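Local coordinates for PPC domain-containing protein (Archaeoglobus fulgidus, PDB 2H6L) that is of unknown function but binds zinc through histidines of its PPC domain and assembles from three copies of the chain, at residues L70-S76 with I90-K96; S48-G52 with K63-M67. The contacts are given in a common frame with arbitrary orientation. Residue numbers count along the deposited sequence, not the author numbering.

Interaction 1 (L70-S76 with I90-K96). With ZN (zinc ion), chain D.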
ATOM      1  N   LEU A  70       2.885 -12.043  14.075  1.00 21.78           N
ATOM      2  CA  LEU A  70       3.384 -11.698  12.747  1.00 22.03           C
ATOM      3  C   LEU A  70       3.365 -10.193  12.540  1.00 22.21           C
ATOM      4  O   LEU A  70       2.548  -9.489  13.127  1.00 23.61           O
ATOM      5  CB  LEU A  70       2.514 -12.364  11.673  1.00 24.25           C
ATOM      6  CG  LEU A  70       2.975 -13.630  10.934  1.00 25.44           C
ATOM      7  CD1 LEU A  70       3.944 -14.433  11.760  1.00 24.34           C
ATOM      8  CD2 LEU A  70       1.747 -14.463  10.577  1.00 25.40           C
ATOM      9  N   GLU A  71       4.280  -9.701  11.712  1.00 21.34           N
ATOM     10  CA  GLU A  71       4.333  -8.280  11.406  1.00 20.67           C
ATOM     11  C   GLU A  71       3.340  -8.024  10.282  1.00 19.54           C
ATOM     12  O   GLU A  71       3.154  -8.876   9.413  1.00 18.67           O
ATOM     13  CB  GLU A  71       5.718  -7.882  10.892  1.00 22.44           C
ATOM     14  CG  GLU A  71       6.855  -7.994  11.887  1.00 21.92           C
ATOM     15  CD  GLU A  71       6.952  -6.779  12.767  1.00 23.63           C
ATOM     16  OE1 GLU A  71       7.042  -5.662  12.212  1.00 24.55           O
ATOM     17  OE2 GLU A  71       6.940  -6.932  14.005  1.00 24.32           O
ATOM     18  N   ILE A  72       2.692  -6.867  10.302  1.00 18.53           N
ATOM     19  CA  ILE A  72       1.790  -6.516   9.221  1.00 18.66           C
ATOM     20  C   ILE A  72       2.753  -5.883   8.232  1.00 19.28           C
ATOM     21  O   ILE A  72       3.143  -4.729   8.385  1.00 19.08           O
ATOM     22  CB  ILE A  72       0.753  -5.466   9.633  1.00 20.50           C
ATOM     23  CG1 ILE A  72      -0.130  -6.003  10.764  1.00 19.42           C
ATOM     24  CG2 ILE A  72      -0.115  -5.108   8.432  1.00 19.99           C
ATOM     25  CD1 ILE A  72      -1.123  -4.980  11.281  1.00 19.42           C
ATOM     26  N   LEU A  73       3.163  -6.655   7.236  1.00 20.67           N
ATOM     27  CA  LEU A  73       4.110  -6.165   6.243  1.00 19.41           C
ATOM     28  C   LEU A  73       3.433  -5.250   5.241  1.00 21.44           C
ATOM     29  O   LEU A  73       4.066  -4.360   4.656  1.00 20.82           O
ATOM     30  CB  LEU A  73       4.755  -7.346   5.537  1.00 17.91           C
ATOM     31  CG  LEU A  73       5.394  -8.340   6.507  1.00 17.30           C
ATOM     32  CD1 LEU A  73       6.006  -9.501   5.735  1.00 15.74           C
ATOM     33  CD2 LEU A  73       6.461  -7.630   7.343  1.00 17.86           C
ATOM     34  N   SER A  74       2.133  -5.472   5.059  1.00 21.30           N
ATOM     35  CA  SER A  74       1.327  -4.687   4.141  1.00 21.41           C
ATOM     36  C   SER A  74      -0.149  -4.990   4.382  1.00 19.74           C
ATOM     37  O   SER A  74      -0.548  -6.151   4.462  1.00 20.01           O
ATOM     38  CB  SER A  74       1.690  -5.022   2.690  1.00 21.70           C
ATOM     39  OG  SER A  74       0.879  -4.291   1.786  1.00 24.56           O
ATOM     40  N   LEU A  75      -0.939  -3.932   4.513  1.00 18.96           N
ATOM     41  CA  LEU A  75      -2.377  -4.040   4.728  1.00 19.19           C
ATOM     42  C   LEU A  75      -3.013  -2.946   3.881  1.00 18.02           C
ATOM     43  O   LEU A  75      -2.735  -1.759   4.058  1.00 16.75           O
ATOM     44  CB  LEU A  75      -2.720  -3.841   6.209  1.00 17.17           C
ATOM     45  CG  LEU A  75      -4.156  -4.214   6.608  1.00 17.06           C
ATOM     46  CD1 LEU A  75      -4.179  -4.588   8.078  1.00 16.32           C
ATOM     47  CD2 LEU A  75      -5.120  -3.068   6.307  1.00 17.30           C
ATOM     48  N   SER A  76      -3.856  -3.350   2.946  1.00 18.09           N
ATOM     49  CA  SER A  76      -4.495  -2.392   2.061  1.00 18.66           C
ATOM     50  C   SER A  76      -5.910  -2.828   1.716  1.00 16.87           C
ATOM     51  O   SER A  76      -6.208  -4.012   1.672  1.00 15.00           O
ATOM     52  CB  SER A  76      -3.672  -2.254   0.779  1.00 18.52           C
ATOM     53  OG  SER A  76      -4.364  -1.457  -0.162  1.00 25.04           O
ATOM     54  N   ILE A  90     -10.157  -6.299   2.770  1.00 16.00           N
ATOM     55  CA  ILE A  90      -8.737  -6.074   2.997  1.00 16.99           C
ATOM     56  C   ILE A  90      -7.830  -7.230   2.628  1.00 16.25           C
ATOM     57  O   ILE A  90      -8.138  -8.389   2.897  1.00 17.30           O
ATOM     58  CB  ILE A  90      -8.480  -5.753   4.487  1.00 16.58           C
ATOM     59  CG1 ILE A  90      -9.357  -4.583   4.922  1.00 16.09           C
ATOM     60  CG2 ILE A  90      -6.993  -5.453   4.713  1.00 16.28           C
ATOM     61  CD1 ILE A  90      -9.454  -4.426   6.427  1.00 17.37           C
ATOM     62  N   HIS A  91      -6.696  -6.903   2.020  1.00 15.29           N
ATOM     63  CA  HIS A  91      -5.710  -7.906   1.665  1.00 16.10           C
ATOM     64  C   HIS A  91      -4.458  -7.579   2.464  1.00 16.91           C
ATOM     65  O   HIS A  91      -4.155  -6.407   2.698  1.00 17.88           O
ATOM     66  CB  HIS A  91      -5.420  -7.887   0.161  1.00 17.29           C
ATOM     67  CG  HIS A  91      -6.427  -8.642  -0.653  1.00 19.09           C
ATOM     68  ND1 HIS A  91      -6.149  -9.145  -1.906  1.00 22.16           N
ATOM     69  CD2 HIS A  91      -7.705  -8.999  -0.381  1.00 16.96           C
ATOM     70  CE1 HIS A  91      -7.209  -9.783  -2.369  1.00 18.94           C
ATOM     71  NE2 HIS A  91      -8.167  -9.709  -1.463  1.00 17.56           N
ATOM     72  N   VAL A  92      -3.739  -8.604   2.900  1.00 16.20           N
ATOM     73  CA  VAL A  92      -2.539  -8.368   3.688  1.00 17.58           C
ATOM     74  C   VAL A  92      -1.384  -9.282   3.375  1.00 18.27           C
ATOM     75  O   VAL A  92      -1.518 -10.303   2.698  1.00 18.47           O
ATOM     76  CB  VAL A  92      -2.798  -8.544   5.208  1.00 19.98           C
ATOM     77  CG1 VAL A  92      -3.788  -7.511   5.702  1.00 18.33           C
ATOM     78  CG2 VAL A  92      -3.294  -9.970   5.485  1.00 19.61           C
ATOM     79  N   LEU A  93      -0.238  -8.872   3.900  1.00 17.87           N
ATOM     80  CA  LEU A  93       1.007  -9.610   3.817  1.00 18.30           C
ATOM     81  C   LEU A  93       1.494  -9.567   5.262  1.00 16.68           C
ATOM     82  O   LEU A  93       1.701  -8.492   5.835  1.00 12.65           O
ATOM     83  CB  LEU A  93       1.987  -8.913   2.877  1.00 20.78           C
ATOM     84  CG  LEU A  93       1.803  -9.338   1.422  1.00 21.27           C
ATOM     85  CD1 LEU A  93       1.821  -8.131   0.502  1.00 21.90           C
ATOM     86  CD2 LEU A  93       2.898 -10.327   1.065  1.00 19.96           C
ATOM     87  N   LEU A  94       1.614 -10.745   5.856  1.00 17.69           N
ATOM     88  CA  LEU A  94       2.046 -10.891   7.241  1.00 19.71           C
ATOM     89  C   LEU A  94       3.266 -11.785   7.275  1.00 20.59           C
ATOM     90  O   LEU A  94       3.430 -12.654   6.420  1.00 19.08           O
ATOM     91  CB  LEU A  94       0.942 -11.549   8.077  1.00 21.08           C
ATOM     92  CG  LEU A  94      -0.300 -10.795   8.560  1.00 21.96           C
ATOM     93  CD1 LEU A  94      -0.618  -9.624   7.667  1.00 24.34           C
ATOM     94  CD2 LEU A  94      -1.463 -11.779   8.623  1.00 22.02           C
ATOM     95  N   GLY A  95       4.119 -11.586   8.270  1.00 21.81           N
ATOM     96  CA  GLY A  95       5.292 -12.424   8.370  1.00 24.88           C
ATOM     97  C   GLY A  95       6.469 -11.746   9.026  1.00 26.06           C
ATOM     98  O   GLY A  95       6.338 -10.680   9.624  1.00 25.68           O
ATOM     99  N   LYS A  96       7.625 -12.381   8.903  1.00 27.54           N
ATOM    100  CA  LYS A  96       8.858 -11.875   9.479  1.00 30.50           C
ATOM    101  C   LYS A  96      10.007 -12.365   8.605  1.00 30.55           C
ATOM    102  O   LYS A  96      10.072 -13.546   8.256  1.00 28.38           O
ATOM    103  CB  LYS A  96       9.003 -12.394  10.912  1.00 32.66           C
ATOM    104  CG  LYS A  96       8.995 -13.910  11.012  1.00 36.37           C
ATOM    105  CD  LYS A  96       8.759 -14.389  12.436  1.00 39.45           C
ATOM    106  CE  LYS A  96       7.308 -14.183  12.855  1.00 40.97           C
ATOM    107  NZ  LYS A  96       7.006 -14.825  14.166  1.00 42.14           N
TER
HETATM  108 ZN    ZN D 401     -10.279 -10.304  -1.315  1.00 26.53          ZN
HETATM  109  O   HOH W   1      -1.729  -5.184   1.331  1.00 26.58           O
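Seven backbone hydrogen bonds pair 70-76 with 90-96 as antiparallel strands. At one end Glu71 and Gly95 exchange two, Glu71 N to Gly95 O and Gly95 N to Glu71 O, both 3.1 Å; at the other, Ser76 N reaches His91 O at 3.1 Å and His91 N reaches Ser76 O at 3.0 Å, each with an N-H...O angle of 171°. Between them Leu93 O accepts twice, from Leu73 N (2.7 Å) and Ser74 N (3.1 Å), while Leu93 N donates to Ser74 O at 2.8 Å. Two residues opposite one, with Leu73 in near-helical backbone angles (-77/-27), define a classic beta bulge within the hairpin of strands 70-82 and 85-96. A water bridges Ser74 OG (2.8 Å) and His91 O (3.0 Å). His91 NE2 binds zinc at 2.2 Å, alongside His89 and His104, and its ND1 is hydrogen-bonded to Ile72 O of the third subunit. Glu71 OE2 likewise leaves the strand pair, for Tyr54 N of the second subunit. At phi 151°, psi -167°, a CB on Gly95 would collide with Leu94 O and lie 3.6 Å from Leu73 CD1. Leu75 packs on Val92 (CG to CG1, 3.4 Å) and on Ile90 (CD2 to CG2, 3.4 Å).

Interaction 2 (S48-G52 with K63-M67)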
ATOM      1  N   SER A  48      -2.092 -12.982  15.886  1.00 18.37           N
ATOM      2  CA  SER A  48      -2.569 -14.137  15.132  1.00 18.39           C
ATOM      3  C   SER A  48      -3.464 -13.636  14.016  1.00 18.13           C
ATOM      4  O   SER A  48      -3.779 -12.453  13.953  1.00 17.37           O
ATOM      5  CB  SER A  48      -3.370 -15.078  16.029  1.00 18.58           C
ATOM      6  OG  SER A  48      -4.559 -14.444  16.473  1.00 20.95           O
ATOM      7  N   ALA A  49      -3.900 -14.536  13.146  1.00 18.52           N
ATOM      8  CA  ALA A  49      -4.742 -14.102  12.054  1.00 17.77           C
ATOM      9  C   ALA A  49      -5.349 -15.242  11.273  1.00 18.36           C
ATOM     10  O   ALA A  49      -4.964 -16.402  11.423  1.00 18.81           O
ATOM     11  CB  ALA A  49      -3.925 -13.217  11.110  1.00 16.13           C
ATOM     12  N   VAL A  50      -6.320 -14.887  10.441  1.00 18.25           N
ATOM     13  CA  VAL A  50      -6.967 -15.837   9.558  1.00 18.11           C
ATOM     14  C   VAL A  50      -7.019 -15.164   8.195  1.00 17.33           C
ATOM     15  O   VAL A  50      -7.635 -14.115   8.032  1.00 18.89           O
ATOM     16  CB  VAL A  50      -8.401 -16.189  10.009  1.00 18.89           C
ATOM     17  CG1 VAL A  50      -9.045 -17.123   8.981  1.00 20.23           C
ATOM     18  CG2 VAL A  50      -8.369 -16.873  11.382  1.00 18.10           C
ATOM     19  N   ILE A  51      -6.339 -15.762   7.225  1.00 17.80           N
ATOM     20  CA  ILE A  51      -6.299 -15.230   5.873  1.00 19.78           C
ATOM     21  C   ILE A  51      -6.808 -16.314   4.935  1.00 21.58           C
ATOM     22  O   ILE A  51      -7.243 -17.376   5.379  1.00 23.03           O
ATOM     23  CB  ILE A  51      -4.861 -14.857   5.454  1.00 19.01           C
ATOM     24  CG1 ILE A  51      -3.980 -16.108   5.445  1.00 18.79           C
ATOM     25  CG2 ILE A  51      -4.289 -13.812   6.414  1.00 18.86           C
ATOM     26  CD1 ILE A  51      -2.607 -15.885   4.848  1.00 19.75           C
ATOM     27  N   GLY A  52      -6.753 -16.058   3.637  1.00 21.98           N
ATOM     28  CA  GLY A  52      -7.215 -17.071   2.710  1.00 23.07           C
ATOM     29  C   GLY A  52      -7.076 -16.658   1.272  1.00 22.42           C
ATOM     30  O   GLY A  52      -6.839 -15.490   0.973  1.00 23.50           O
ATOM     31  N   LYS A  63      -9.214 -20.781   3.509  1.00 24.00           N
ATOM     32  CA  LYS A  63      -8.513 -20.054   4.553  1.00 24.24           C
ATOM     33  C   LYS A  63      -7.341 -20.760   5.210  1.00 24.58           C
ATOM     34  O   LYS A  63      -7.217 -21.986   5.179  1.00 23.73           O
ATOM     35  CB  LYS A  63      -9.505 -19.591   5.625  1.00 27.72           C
ATOM     36  CG  LYS A  63     -10.347 -20.693   6.243  1.00 32.00           C
ATOM     37  CD  LYS A  63     -11.299 -20.138   7.301  1.00 33.06           C
ATOM     38  CE  LYS A  63     -12.265 -19.120   6.712  1.00 35.64           C
ATOM     39  NZ  LYS A  63     -13.146 -18.507   7.751  1.00 38.70           N
ATOM     40  N   LYS A  64      -6.466 -19.947   5.791  1.00 22.76           N
ATOM     41  CA  LYS A  64      -5.285 -20.431   6.480  1.00 22.74           C
ATOM     42  C   LYS A  64      -5.232 -19.760   7.847  1.00 21.03           C
ATOM     43  O   LYS A  64      -5.427 -18.548   7.965  1.00 18.88           O
ATOM     44  CB  LYS A  64      -4.019 -20.093   5.684  1.00 22.08           C
ATOM     45  CG  LYS A  64      -2.745 -20.622   6.324  1.00 23.31           C
ATOM     46  CD  LYS A  64      -1.510 -20.303   5.500  1.00 24.10           C
ATOM     47  CE  LYS A  64      -0.284 -20.944   6.121  1.00 23.81           C
ATOM     48  NZ  LYS A  64      -0.535 -22.389   6.389  1.00 22.73           N
ATOM     49  N   GLU A  65      -4.994 -20.560   8.877  1.00 21.74           N
ATOM     50  CA  GLU A  65      -4.914 -20.044  10.234  1.00 21.95           C
ATOM     51  C   GLU A  65      -3.463 -19.859  10.591  1.00 21.16           C
ATOM     52  O   GLU A  65      -2.623 -20.684  10.245  1.00 22.60           O
ATOM     53  CB  GLU A  65      -5.559 -21.015  11.221  1.00 25.40           C
ATOM     54  CG  GLU A  65      -7.074 -20.977  11.223  1.00 30.27           C
ATOM     55  CD  GLU A  65      -7.671 -22.041  12.120  1.00 33.59           C
ATOM     56  OE1 GLU A  65      -7.801 -23.200  11.666  1.00 35.25           O
ATOM     57  OE2 GLU A  65      -7.997 -21.719  13.284  1.00 35.69           O
ATOM     58  N   LEU A  66      -3.178 -18.761  11.274  1.00 22.85           N
ATOM     59  CA  LEU A  66      -1.826 -18.445  11.705  1.00 24.82           C
ATOM     60  C   LEU A  66      -1.897 -18.053  13.169  1.00 24.92           C
ATOM     61  O   LEU A  66      -2.383 -16.975  13.499  1.00 24.01           O
ATOM     62  CB  LEU A  66      -1.272 -17.279  10.892  1.00 26.21           C
ATOM     63  CG  LEU A  66      -1.026 -17.535   9.404  1.00 29.35           C
ATOM     64  CD1 LEU A  66      -0.856 -16.205   8.696  1.00 27.55           C
ATOM     65  CD2 LEU A  66       0.209 -18.421   9.221  1.00 28.22           C
HETATM   66  N   MSE A  67      -1.430 -18.936  14.042  1.00 26.88           N
HETATM   67  CA  MSE A  67      -1.446 -18.665  15.469  1.00 29.69           C
HETATM   68  C   MSE A  67      -0.039 -18.381  15.982  1.00 29.52           C
HETATM   69  O   MSE A  67       0.456 -19.020  16.915  1.00 28.17           O
HETATM   70  CB  MSE A  67      -2.085 -19.837  16.222  1.00 35.29           C
HETATM   71  CG  MSE A  67      -3.584 -19.984  15.951  1.00 43.03           C
HETATM   72 SE   MSE A  67      -4.438 -21.497  16.827  1.00 56.73          SE
HETATM   73  CE  MSE A  67      -4.593 -20.775  18.617  1.00 51.56           C
TER
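Four backbone hydrogen bonds, in two reciprocal pairs, hold 48-52 to 63-67. The shortest runs from Lys64 N to Ile51 O, 2.7 Å with an N-H...O angle of 164°, and is answered by Ile51 N to Lys64 O at 3.0 Å. One repeat along, Ala49 N donates to Leu66 O at 2.9 Å and Leu66 N to Ala49 O at 3.0 Å. Val50 and Glu65 form the non-hydrogen-bonded pair between these rungs, where Val50 CA approaches Lys64 O at 3.5 Å in a CA-H...O contact. Gly52 and Lys63 form another such pair, with CA atoms only 3.7 Å apart; a CB on Gly52 would lie 3.1 Å from Lys63 CA, so the absence of a side chain permits this close approach.

Side chains alternate across the sheet. Ala49, Ile51, Lys64 and Leu66 share one face, where Ile51 CD1 meets Leu66 CD1 at 4.2 Å and Ile51 CG1 lies 4.0 Å from Lys64 CB. On the other, Val50 CG1 is 4.1 Å from Lys63 CD and Val50 CG2 4.3 Å from Glu65 CG; Lys63 also makes a cation-pi contact with Phe106. Strand 99-110 pairs with 45-55 as well, hydrogen-bonding Val50 to Phe106 and Ser107. With segment axes 4.3 Å apart at 157°, the arrangement is an antiparallel beta hairpin, built from strands 45-55 and 60-66 of the PPC domain.

Overall arrangement
The hairpin of interaction 2 is complete before the chain enters that of interaction 1, and their strands 45-55 and 70-82 are neighbours in one antiparallel sheet. Their centres lie 11 Å apart. Direct packing joins them: Leu94 CD2 sits 3.8 Å from Ala49 CB and 4.1 Å from Ile51 CG2, and Val92 CG2 is 4.1 Å from Ile51 CG2. Interaction 1 supplies the zinc ligand His91. Interaction 2 lends none, yet Gly52 CA lies about 5 Å from the nearest side-chain atom of the ligand His104 and 8.5 Å from ZN, the same ion that His91 binds, and a backbone hydrogen bond links Gly52 to His104.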